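Local atomic coordinates of hydrazine synthase gamma subunit (Candidatus Kuenenia stuttgartiensis, PDB entry 5C2V), a protein that forms part of the hydrazine synthase complex, where it reduces nitric oxide to hydroxylamine using two c-type hemes, one apparently catalytic and one probably relaying electrons. Residues Glu155-Pro160 with Leu261-Ala266; Arg70-Gly75 with Thr91-Gly96. All blocks are in the same frame, centred on the assembly; numbering follows the deposited sequence.

Contact 1: residues Glu155-Pro160 with Leu261-Ala266; sequences EFTGSP and LRDIYA. With HEC (heme c), chain B.
Phe156 lays one face of its ring over the CB of Arg262, a CH-pi contact with that carbon 3.6 Å from the ring centroid and 15° off the normal. The Arg262 guanidinium passes Phe156 CD2 with its plane 34° from that of the ring, while NH1 is hydrogen-bonded to Ala199 O. At the ring's edge, in its plane, lies Asp263 OD2. The next two residues show how one carboxylate can hold two successive backbone amides. Thr157 N donates to Asp263 OD2 at 2.7 Å, and Gly158 N donates to Asp263 OD1 at 2.9 Å; each oxygen uses its syn lone pair, and each of the two consecutive amides takes one oxygen, which limits the carboxylate's rotation. Asp263 stands third in a type II turn from Leu261 to Ile264. Thr157 OG1 also shares a hydrogen bond with Tyr265 OH, 2.8 Å away; OG1 lies at the edge of the tyrosine ring, in its plane. Finally, Pro160 and Tyr265 meet tip to tip: Pro160 CD sits over one ring face, 3.8 Å from the centroid, with Ala266 CB beneath the opposite face. Behind these residues Leu261 CD2 comes within 3.5 Å of C3A of the heme c of chain B, and Ile264 CD1 reaches its CBA, so the turn backs onto the heme 2 pocket. The contact joins the loop between helices 141-152 and 170-179 to the loop between strand 256-257 and helix 301-312, with the beta subunit packing against Pro160 and Tyr265.

Contact 2: residues Arg70-Gly75 with Thr91-Gly96; sequences RGQTTG and TKYIRG. With HEC (heme c), chain V.
Arg95 and Arg70 are joined by a side-on grip, with NE and NH2 of Arg95 both donating to Arg70 O, at 2.9 Å and 3.0 Å. The acceptor lies close to the guanidinium plane, and Gln4 NE2 of the beta subunit also donates to Arg70 O. Arg95 NH1 is hydrogen-bonded to Glu155 O. Between the backbones, Ile94 N donates to Gln72 O at 3.1 Å, and Tyr93 CA makes a CA-H...O contact with the same oxygen. Two side chains add further hydrogen bonds. Gln72 has CD anti to CA (chi2 177°), which carries the amide alongside the Tyr93 ring, and NE2 donates to its OH at a nearly straight 165°. Thr73 OG1 donates to Thr91 O from above the carbonyl plane and accepts from Gly75 N, closing an ST turn. Apolar contacts are fewer: Thr73 CG2 meets the edge of the Tyr93 ring at CD1, 3.6 Å away, and Ile94 CD1 packs on Gly71 CA. Lys92 turns away, its CB 3.5 Å from CHA of the chain V heme c. Most of these residues are buried, and the bonds satisfy carbonyls of Arg70, Gln72 and Thr91; nearer heme 1, axial ligand His67 gives ND1 to Lys92 O, which probably orients the imidazole.

Overall arrangement
Contact 2 is the more buried, near the centre of the chain, whereas contact 1 is only partly buried; the beta subunit reaches both. Each backs onto a different heme: 91-96 lines the pocket of heme 1, and 261-266 that of heme 2, so the pair spans the ground between the two sites. Their chemistry differs accordingly. Contact 1 centres on a carboxylate receiving amides, flanked by two CH-pi contacts, while contact 2 relies mostly on side-chain and backbone donors to carbonyl oxygens. They touch directly through Arg95 and Tyr93, and Tyr93 OH makes a weak hydrogen bond to Asp263 OD2, coupling the two loop networks.

Contact 1: residues Glu155-Pro160 with Leu261-Ala266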
ATOM      1  N   GLU C 155     -45.039  16.417  42.028  1.00 54.51           N
ATOM      2  CA  GLU C 155     -45.647  15.961  43.273  1.00 60.18           C
ATOM      3  C   GLU C 155     -45.607  14.441  43.379  1.00 46.99           C
ATOM      4  O   GLU C 155     -45.521  13.745  42.368  1.00 58.09           O
ATOM      5  CB  GLU C 155     -47.094  16.452  43.375  1.00 40.24           C
ATOM      6  CG  GLU C 155     -47.259  17.961  43.273  1.00 49.03           C
ATOM      7  CD  GLU C 155     -46.809  18.689  44.524  1.00 56.53           C
ATOM      8  OE1 GLU C 155     -46.654  18.033  45.575  1.00 57.59           O
ATOM      9  OE2 GLU C 155     -46.613  19.921  44.457  1.00 54.23           O
ATOM     10  N   PHE C 156     -45.663  13.934  44.608  1.00 55.81           N
ATOM     11  CA  PHE C 156     -45.650  12.494  44.846  1.00 58.02           C
ATOM     12  C   PHE C 156     -46.847  11.794  44.204  1.00 61.60           C
ATOM     13  O   PHE C 156     -47.930  12.368  44.095  1.00 61.54           O
ATOM     14  CB  PHE C 156     -45.623  12.198  46.348  1.00 56.10           C
ATOM     15  CG  PHE C 156     -44.380  12.679  47.044  1.00 69.68           C
ATOM     16  CD1 PHE C 156     -43.158  12.072  46.808  1.00 68.89           C
ATOM     17  CD2 PHE C 156     -44.436  13.731  47.944  1.00 71.94           C
ATOM     18  CE1 PHE C 156     -42.013  12.512  47.448  1.00 61.10           C
ATOM     19  CE2 PHE C 156     -43.297  14.174  48.588  1.00 67.79           C
ATOM     20  CZ  PHE C 156     -42.083  13.563  48.341  1.00 58.69           C
ATOM     21  N   THR C 157     -46.637  10.553  43.775  1.00 47.81           N
ATOM     22  CA  THR C 157     -47.694   9.763  43.152  1.00 58.18           C
ATOM     23  C   THR C 157     -48.634   9.147  44.182  1.00 52.55           C
ATOM     24  O   THR C 157     -49.837   9.034  43.948  1.00 59.73           O
ATOM     25  CB  THR C 157     -47.113   8.627  42.284  1.00 48.70           C
ATOM     26  OG1 THR C 157     -46.343   7.741  43.106  1.00 55.56           O
ATOM     27  CG2 THR C 157     -46.230   9.189  41.184  1.00 58.22           C
ATOM     28  N   GLY C 158     -48.079   8.749  45.322  1.00 59.64           N
ATOM     29  CA  GLY C 158     -48.837   8.029  46.329  1.00 51.74           C
ATOM     30  C   GLY C 158     -48.755   6.533  46.090  1.00 64.05           C
ATOM     31  O   GLY C 158     -48.602   6.089  44.952  1.00 72.08           O
ATOM     32  N   SER C 159     -48.867   5.752  47.160  1.00 53.01           N
ATOM     33  CA  SER C 159     -48.684   4.306  47.072  1.00 54.70           C
ATOM     34  C   SER C 159     -49.941   3.568  46.608  1.00 52.31           C
ATOM     35  O   SER C 159     -51.026   3.769  47.154  1.00 78.06           O
ATOM     36  CB  SER C 159     -48.232   3.748  48.421  1.00 47.79           C
ATOM     37  OG  SER C 159     -48.009   2.351  48.343  1.00 43.83           O
ATOM     38  N   PRO C 160     -49.786   2.714  45.585  1.00 67.45           N
ATOM     39  CA  PRO C 160     -50.812   1.832  45.010  1.00 67.62           C
ATOM     40  C   PRO C 160     -51.207   0.661  45.910  1.00 61.15           C
ATOM     41  O   PRO C 160     -52.237   0.027  45.679  1.00 67.46           O
ATOM     42  CB  PRO C 160     -50.144   1.314  43.736  1.00 72.70           C
ATOM     43  CG  PRO C 160     -48.692   1.344  44.045  1.00 54.86           C
ATOM     44  CD  PRO C 160     -48.494   2.567  44.892  1.00 64.32           C
ATOM     45  N   LEU C 261     -39.268   9.043  52.345  1.00 51.83           N
ATOM     46  CA  LEU C 261     -39.722   7.665  52.210  1.00 51.55           C
ATOM     47  C   LEU C 261     -41.000   7.598  51.379  1.00 55.02           C
ATOM     48  O   LEU C 261     -41.536   6.518  51.131  1.00 61.10           O
ATOM     49  CB  LEU C 261     -39.941   7.027  53.582  1.00 52.71           C
ATOM     50  CG  LEU C 261     -38.689   6.896  54.454  1.00 63.87           C
ATOM     51  CD1 LEU C 261     -38.947   5.971  55.634  1.00 54.62           C
ATOM     52  CD2 LEU C 261     -37.505   6.410  53.630  1.00 68.65           C
ATOM     53  N   ARG C 262     -41.484   8.761  50.951  1.00 44.34           N
ATOM     54  CA  ARG C 262     -42.649   8.828  50.077  1.00 48.89           C
ATOM     55  C   ARG C 262     -42.297   8.284  48.696  1.00 66.86           C
ATOM     56  O   ARG C 262     -41.226   8.582  48.162  1.00 69.00           O
ATOM     57  CB  ARG C 262     -43.166  10.264  49.969  1.00 55.60           C
ATOM     58  CG  ARG C 262     -43.643  10.862  51.284  1.00 59.11           C
ATOM     59  CD  ARG C 262     -44.990  10.292  51.706  1.00 47.33           C
ATOM     60  NE  ARG C 262     -46.041  10.597  50.739  1.00 43.86           N
ATOM     61  CZ  ARG C 262     -46.708  11.747  50.696  1.00 42.44           C
ATOM     62  NH1 ARG C 262     -46.433  12.709  51.566  1.00 57.42           N
ATOM     63  NH2 ARG C 262     -47.648  11.937  49.780  1.00 43.08           N
ATOM     64  N   ASP C 263     -43.197   7.481  48.135  1.00 57.29           N
ATOM     65  CA  ASP C 263     -42.995   6.844  46.833  1.00 50.79           C
ATOM     66  C   ASP C 263     -41.727   5.996  46.791  1.00 48.76           C
ATOM     67  O   ASP C 263     -41.126   5.822  45.732  1.00 61.46           O
ATOM     68  CB  ASP C 263     -42.942   7.890  45.716  1.00 44.32           C
ATOM     69  CG  ASP C 263     -44.288   8.519  45.439  1.00 57.30           C
ATOM     70  OD1 ASP C 263     -45.320   7.903  45.777  1.00 70.70           O
ATOM     71  OD2 ASP C 263     -44.313   9.630  44.871  1.00 51.53           O
ATOM     72  N   ILE C 264     -41.327   5.464  47.943  1.00 51.71           N
ATOM     73  CA  ILE C 264     -40.116   4.657  48.023  1.00 47.93           C
ATOM     74  C   ILE C 264     -40.318   3.322  47.308  1.00 58.22           C
ATOM     75  O   ILE C 264     -39.363   2.603  47.031  1.00 68.15           O
ATOM     76  CB  ILE C 264     -39.692   4.409  49.487  1.00 42.83           C
ATOM     77  CG1 ILE C 264     -38.205   4.053  49.569  1.00 48.48           C
ATOM     78  CG2 ILE C 264     -40.551   3.332  50.124  1.00 48.96           C
ATOM     79  CD1 ILE C 264     -37.288   5.143  49.067  1.00 38.05           C
ATOM     80  N   TYR C 265     -41.570   3.002  47.004  1.00 54.07           N
ATOM     81  CA  TYR C 265     -41.881   1.802  46.240  1.00 66.37           C
ATOM     82  C   TYR C 265     -41.354   1.933  44.815  1.00 64.50           C
ATOM     83  O   TYR C 265     -41.017   0.938  44.173  1.00 56.27           O
ATOM     84  CB  TYR C 265     -43.393   1.554  46.222  1.00 48.12           C
ATOM     85  CG  TYR C 265     -44.145   2.471  45.282  1.00 46.17           C
ATOM     86  CD1 TYR C 265     -44.436   3.780  45.643  1.00 41.54           C
ATOM     87  CD2 TYR C 265     -44.557   2.029  44.031  1.00 53.82           C
ATOM     88  CE1 TYR C 265     -45.119   4.623  44.784  1.00 57.06           C
ATOM     89  CE2 TYR C 265     -45.239   2.865  43.166  1.00 50.90           C
ATOM     90  CZ  TYR C 265     -45.518   4.159  43.548  1.00 54.59           C
ATOM     91  OH  TYR C 265     -46.197   4.992  42.689  1.00 55.95           O
ATOM     92  N   ALA C 266     -41.293   3.171  44.327  1.00 37.24           N
ATOM     93  CA  ALA C 266     -40.945   3.435  42.934  1.00 57.66           C
ATOM     94  C   ALA C 266     -39.472   3.788  42.708  1.00 64.86           C
ATOM     95  O   ALA C 266     -39.052   3.955  41.564  1.00 51.28           O
ATOM     96  CB  ALA C 266     -41.830   4.545  42.386  1.00 50.24           C
TER
HETATM   97 FE   HEC B 405     -33.448   5.667  56.843  1.00 58.21          FE
HETATM   98  CHA HEC B 405     -32.283   6.045  53.633  1.00 57.52           C
HETATM   99  CHB HEC B 405     -35.870   3.528  55.719  1.00 75.30           C
HETATM  100  CHC HEC B 405     -34.129   4.728  60.089  1.00 62.68           C
HETATM  101  CHD HEC B 405     -31.301   8.061  57.984  1.00 67.47           C
HETATM  102  NA  HEC B 405     -33.965   4.904  55.014  1.00 62.85           N
HETATM  103  C1A HEC B 405     -33.384   5.234  53.804  1.00 62.98           C
HETATM  104  C2A HEC B 405     -34.136   4.571  52.756  1.00 69.06           C
HETATM  105  C3A HEC B 405     -35.124   3.878  53.329  1.00 67.27           C
HETATM  106  C4A HEC B 405     -35.038   4.070  54.763  1.00 59.51           C
HETATM  107  CMA HEC B 405     -36.176   3.021  52.591  1.00 49.46           C
HETATM  108  CAA HEC B 405     -33.850   4.657  51.241  1.00 55.20           C
HETATM  109  CBA HEC B 405     -34.153   6.067  50.743  1.00 64.04           C
HETATM  110  CGA HEC B 405     -33.658   6.226  49.329  1.00 51.92           C
HETATM  111  O1A HEC B 405     -34.060   7.212  48.660  1.00 54.38           O
HETATM  112  O2A HEC B 405     -32.866   5.364  48.869  1.00 55.21           O
HETATM  113  NB  HEC B 405     -34.814   4.419  57.750  1.00 61.45           N
HETATM  114  C1B HEC B 405     -35.616   3.517  57.075  1.00 62.84           C
HETATM  115  C2B HEC B 405     -36.127   2.563  58.038  1.00 53.68           C
HETATM  116  C3B HEC B 405     -35.651   2.898  59.245  1.00 67.28           C
HETATM  117  C4B HEC B 405     -34.811   4.071  59.087  1.00 53.54           C
HETATM  118  CMB HEC B 405     -37.071   1.386  57.701  1.00 59.26           C
HETATM  119  CAB HEC B 405     -35.919   2.175  60.587  1.00 65.28           C
HETATM  120  CBB HEC B 405     -35.205   0.805  60.611  1.00 55.64           C
HETATM  121  NC  HEC B 405     -32.832   6.280  58.697  1.00 69.64           N
HETATM  122  C1C HEC B 405     -33.231   5.760  59.913  1.00 68.61           C
HETATM  123  C2C HEC B 405     -32.453   6.410  60.950  1.00 68.70           C
HETATM  124  C3C HEC B 405     -31.764   7.406  60.380  1.00 70.85           C
HETATM  125  C4C HEC B 405     -31.927   7.293  58.943  1.00 62.50           C
HETATM  126  CMC HEC B 405     -32.698   6.233  62.465  1.00 68.70           C
HETATM  127  CAC HEC B 405     -30.841   8.421  61.096  1.00 70.71           C
HETATM  128  CBC HEC B 405     -29.607   7.708  61.693  1.00 67.89           C
HETATM  129  ND  HEC B 405     -32.049   6.925  55.929  1.00 51.71           N
HETATM  130  C1D HEC B 405     -31.169   7.725  56.654  1.00 63.91           C
HETATM  131  C2D HEC B 405     -30.092   8.143  55.783  1.00 66.86           C
HETATM  132  C3D HEC B 405     -30.406   7.511  54.418  1.00 70.12           C
HETATM  133  C4D HEC B 405     -31.635   6.773  54.609  1.00 59.79           C
HETATM  134  CMD HEC B 405     -28.888   9.039  56.150  1.00 51.57           C
HETATM  135  CAD HEC B 405     -29.585   7.619  53.115  1.00 60.49           C
HETATM  136  CBD HEC B 405     -28.250   6.909  53.302  1.00 55.74           C
HETATM  137  CGD HEC B 405     -27.575   6.736  51.968  1.00 61.49           C
HETATM  138  O1D HEC B 405     -26.481   6.114  51.925  1.00 42.14           O
HETATM  139  O2D HEC B 405     -28.132   7.218  50.948  1.00 50.98           O

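Contact 2: residues Arg70-Gly75 with Thr91-Gly96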
ATOM      1  N   ARG C  70     -41.882  10.453  33.449  1.00 49.76           N
ATOM      2  CA  ARG C  70     -42.987  10.678  34.370  1.00 69.78           C
ATOM      3  C   ARG C  70     -42.390  11.481  35.518  1.00 67.94           C
ATOM      4  O   ARG C  70     -43.042  11.785  36.520  1.00 76.84           O
ATOM      5  CB  ARG C  70     -43.597   9.352  34.846  1.00 77.99           C
ATOM      6  CG  ARG C  70     -44.292   8.548  33.747  1.00 83.00           C
ATOM      7  CD  ARG C  70     -44.525   7.114  34.216  1.00 76.83           C
ATOM      8  NE  ARG C  70     -44.952   6.238  33.118  1.00 68.59           N
ATOM      9  CZ  ARG C  70     -45.041   4.916  33.216  1.00 65.46           C
ATOM     10  NH1 ARG C  70     -44.712   4.311  34.350  1.00 63.44           N
ATOM     11  NH2 ARG C  70     -45.453   4.199  32.189  1.00 56.94           N
ATOM     12  N   GLY C  71     -41.113  11.808  35.335  1.00 62.04           N
ATOM     13  CA  GLY C  71     -40.321  12.540  36.297  1.00 46.69           C
ATOM     14  C   GLY C  71     -40.125  11.770  37.583  1.00 61.12           C
ATOM     15  O   GLY C  71     -40.450  12.278  38.654  1.00 47.68           O
ATOM     16  N   GLN C  72     -39.623  10.541  37.496  1.00 54.41           N
ATOM     17  CA  GLN C  72     -39.346   9.779  38.708  1.00 69.20           C
ATOM     18  C   GLN C  72     -37.879   9.367  38.796  1.00 49.64           C
ATOM     19  O   GLN C  72     -37.080  10.054  39.434  1.00 56.56           O
ATOM     20  CB  GLN C  72     -40.240   8.537  38.751  1.00 57.45           C
ATOM     21  CG  GLN C  72     -41.702   8.821  38.449  1.00 54.46           C
ATOM     22  CD  GLN C  72     -42.545   7.564  38.435  1.00 67.54           C
ATOM     23  OE1 GLN C  72     -42.762   6.960  37.385  1.00 79.82           O
ATOM     24  NE2 GLN C  72     -43.021   7.159  39.607  1.00 53.91           N
ATOM     25  N   THR C  73     -37.532   8.288  38.094  1.00 65.15           N
ATOM     26  CA  THR C  73     -36.154   7.810  37.953  1.00 63.86           C
ATOM     27  C   THR C  73     -36.126   6.506  37.157  1.00 46.08           C
ATOM     28  O   THR C  73     -37.129   5.794  37.092  1.00 52.47           O
ATOM     29  CB  THR C  73     -35.470   7.567  39.321  1.00 40.08           C
ATOM     30  OG1 THR C  73     -34.109   7.167  39.118  1.00 48.65           O
ATOM     31  CG2 THR C  73     -36.206   6.496  40.114  1.00 34.58           C
ATOM     32  N   THR C  74     -34.981   6.196  36.555  1.00 44.34           N
ATOM     33  CA  THR C  74     -34.795   4.909  35.884  1.00 51.07           C
ATOM     34  C   THR C  74     -34.077   3.883  36.758  1.00 51.48           C
ATOM     35  O   THR C  74     -34.005   2.704  36.410  1.00 53.01           O
ATOM     36  CB  THR C  74     -34.016   5.071  34.568  1.00 31.63           C
ATOM     37  OG1 THR C  74     -32.789   5.769  34.818  1.00 45.25           O
ATOM     38  CG2 THR C  74     -34.841   5.849  33.555  1.00 36.79           C
ATOM     39  N   GLY C  75     -33.546   4.336  37.889  1.00 36.50           N
ATOM     40  CA  GLY C  75     -32.774   3.473  38.764  1.00 39.11           C
ATOM     41  C   GLY C  75     -31.356   3.229  38.280  1.00 37.08           C
ATOM     42  O   GLY C  75     -30.631   2.414  38.851  1.00 46.54           O
ATOM     43  N   THR C  91     -29.512   7.198  40.637  1.00 50.35           N
ATOM     44  CA  THR C  91     -30.214   8.330  40.029  1.00 46.69           C
ATOM     45  C   THR C  91     -31.364   8.794  40.917  1.00 51.57           C
ATOM     46  O   THR C  91     -32.244   8.011  41.276  1.00 53.46           O
ATOM     47  CB  THR C  91     -30.760   7.984  38.626  1.00 46.69           C
ATOM     48  OG1 THR C  91     -29.674   7.614  37.767  1.00 46.55           O
ATOM     49  CG2 THR C  91     -31.488   9.180  38.025  1.00 35.95           C
ATOM     50  N   LYS C  92     -31.351  10.078  41.261  1.00 53.01           N
ATOM     51  CA  LYS C  92     -32.297  10.633  42.224  1.00 53.92           C
ATOM     52  C   LYS C  92     -33.750  10.580  41.757  1.00 55.46           C
ATOM     53  O   LYS C  92     -34.056  10.840  40.594  1.00 50.58           O
ATOM     54  CB  LYS C  92     -31.924  12.079  42.554  1.00 61.28           C
ATOM     55  CG  LYS C  92     -31.202  12.248  43.881  1.00 56.65           C
ATOM     56  CD  LYS C  92     -32.124  11.927  45.047  1.00 60.22           C
ATOM     57  CE  LYS C  92     -31.432  12.142  46.382  1.00 52.63           C
ATOM     58  NZ  LYS C  92     -32.323  11.830  47.534  1.00 71.14           N
ATOM     59  N   TYR C  93     -34.635  10.238  42.689  1.00 53.62           N
ATOM     60  CA  TYR C  93     -36.072  10.267  42.456  1.00 43.11           C
ATOM     61  C   TYR C  93     -36.556  11.706  42.623  1.00 44.77           C
ATOM     62  O   TYR C  93     -36.447  12.277  43.707  1.00 62.86           O
ATOM     63  CB  TYR C  93     -36.774   9.319  43.433  1.00 59.03           C
ATOM     64  CG  TYR C  93     -38.239   9.061  43.166  1.00 62.63           C
ATOM     65  CD1 TYR C  93     -38.639   8.092  42.255  1.00 50.78           C
ATOM     66  CD2 TYR C  93     -39.222   9.763  43.848  1.00 53.13           C
ATOM     67  CE1 TYR C  93     -39.978   7.844  42.020  1.00 48.74           C
ATOM     68  CE2 TYR C  93     -40.560   9.520  43.620  1.00 55.96           C
ATOM     69  CZ  TYR C  93     -40.934   8.564  42.701  1.00 60.13           C
ATOM     70  OH  TYR C  93     -42.270   8.322  42.470  1.00 62.71           O
ATOM     71  N   ILE C  94     -37.086  12.294  41.552  1.00 41.71           N
ATOM     72  CA  ILE C  94     -37.337  13.736  41.535  1.00 55.00           C
ATOM     73  C   ILE C  94     -38.770  14.177  41.857  1.00 52.23           C
ATOM     74  O   ILE C  94     -39.074  15.368  41.781  1.00 58.50           O
ATOM     75  CB  ILE C  94     -36.937  14.354  40.173  1.00 44.40           C
ATOM     76  CG1 ILE C  94     -37.649  13.651  39.020  1.00 53.20           C
ATOM     77  CG2 ILE C  94     -35.430  14.288  39.982  1.00 52.14           C
ATOM     78  CD1 ILE C  94     -37.376  14.282  37.670  1.00 48.10           C
ATOM     79  N   ARG C  95     -39.654  13.244  42.198  1.00 53.81           N
ATOM     80  CA  ARG C  95     -40.985  13.635  42.661  1.00 47.11           C
ATOM     81  C   ARG C  95     -40.892  14.279  44.042  1.00 50.00           C
ATOM     82  O   ARG C  95     -40.202  13.768  44.924  1.00 43.35           O
ATOM     83  CB  ARG C  95     -41.939  12.440  42.709  1.00 39.28           C
ATOM     84  CG  ARG C  95     -42.321  11.862  41.357  1.00 64.63           C
ATOM     85  CD  ARG C  95     -43.020  12.890  40.483  1.00 53.33           C
ATOM     86  NE  ARG C  95     -43.692  12.268  39.346  1.00 63.49           N
ATOM     87  CZ  ARG C  95     -44.995  12.005  39.300  1.00 58.36           C
ATOM     88  NH1 ARG C  95     -45.774  12.321  40.325  1.00 63.38           N
ATOM     89  NH2 ARG C  95     -45.521  11.433  38.225  1.00 60.57           N
ATOM     90  N   GLY C  96     -41.587  15.399  44.219  1.00 53.01           N
ATOM     91  CA  GLY C  96     -41.593  16.107  45.488  1.00 62.87           C
ATOM     92  C   GLY C  96     -40.215  16.576  45.912  1.00 63.69           C
ATOM     93  O   GLY C  96     -39.806  16.380  47.057  1.00 60.50           O
TER
HETATM   94 FE   HEC V 404     -29.994  14.460  37.471  1.00 42.81          FE
HETATM   95  CHA HEC V 404     -29.623  14.189  40.877  1.00 53.24           C
HETATM   96  CHB HEC V 404     -32.259  16.968  37.926  1.00 64.68           C
HETATM   97  CHC HEC V 404     -30.185  14.908  34.055  1.00 42.51           C
HETATM   98  CHD HEC V 404     -28.355  11.494  36.966  1.00 51.73           C
HETATM   99  NA  HEC V 404     -30.768  15.432  39.113  1.00 52.30           N
HETATM  100  C1A HEC V 404     -30.543  15.116  40.437  1.00 42.87           C
HETATM  101  C2A HEC V 404     -31.441  15.916  41.254  1.00 60.25           C
HETATM  102  C3A HEC V 404     -32.165  16.687  40.427  1.00 61.53           C
HETATM  103  C4A HEC V 404     -31.755  16.393  39.070  1.00 49.49           C
HETATM  104  CMA HEC V 404     -33.253  17.719  40.803  1.00 40.06           C
HETATM  105  CAA HEC V 404     -31.513  15.882  42.802  1.00 48.03           C
HETATM  106  CBA HEC V 404     -32.881  15.413  43.296  1.00 55.47           C
HETATM  107  CGA HEC V 404     -32.926  15.433  44.801  1.00 66.94           C
HETATM  108  O1A HEC V 404     -31.872  15.699  45.434  1.00 61.61           O
HETATM  109  O2A HEC V 404     -34.020  15.180  45.371  1.00 61.50           O
HETATM  110  NB  HEC V 404     -31.129  15.633  36.201  1.00 36.01           N
HETATM  111  C1B HEC V 404     -31.796  16.759  36.644  1.00 42.37           C
HETATM  112  C2B HEC V 404     -31.916  17.678  35.531  1.00 43.32           C
HETATM  113  C3B HEC V 404     -31.351  17.108  34.458  1.00 51.96           C
HETATM  114  C4B HEC V 404     -30.841  15.812  34.860  1.00 54.55           C
HETATM  115  CMB HEC V 404     -32.605  19.058  35.596  1.00 39.50           C
HETATM  116  CAB HEC V 404     -31.233  17.702  33.035  1.00 28.74           C
HETATM  117  CBB HEC V 404     -30.236  18.882  33.011  1.00 51.61           C
HETATM  118  NC  HEC V 404     -29.399  13.387  35.811  1.00 53.14           N
HETATM  119  C1C HEC V 404     -29.543  13.770  34.492  1.00 39.04           C
HETATM  120  C2C HEC V 404     -28.786  12.848  33.670  1.00 41.89           C
HETATM  121  C3C HEC V 404     -28.401  11.834  34.457  1.00 41.76           C
HETATM  122  C4C HEC V 404     -28.699  12.198  35.831  1.00 41.12           C
HETATM  123  CMC HEC V 404     -28.841  12.826  32.125  1.00 42.42           C
HETATM  124  CAC HEC V 404     -27.630  10.568  34.014  1.00 43.48           C
HETATM  125  CBC HEC V 404     -26.206  10.944  33.547  1.00 30.91           C
HETATM  126  ND  HEC V 404     -29.181  13.019  38.736  1.00 26.76           N
HETATM  127  C1D HEC V 404     -28.409  11.956  38.267  1.00 45.14           C
HETATM  128  C2D HEC V 404     -27.660  11.407  39.375  1.00 43.45           C
HETATM  129  C3D HEC V 404     -28.058  12.247  40.596  1.00 34.66           C
HETATM  130  C4D HEC V 404     -29.004  13.224  40.105  1.00 50.09           C
HETATM  131  CMD HEC V 404     -26.671  10.222  39.336  1.00 44.54           C
HETATM  132  CAD HEC V 404     -27.546  12.091  42.042  1.00 44.86           C
HETATM  133  CBD HEC V 404     -26.202  12.804  42.159  1.00 50.34           C
HETATM  134  CGD HEC V 404     -25.687  12.685  43.568  1.00 61.98           C
HETATM  135  O1D HEC V 404     -24.586  13.222  43.856  1.00 55.51           O
HETATM  136  O2D HEC V 404     -26.381  12.054  44.403  1.00 52.96           O
HETATM  137  O   HOH W   1     -28.207  15.531  37.711  1.00 37.07           O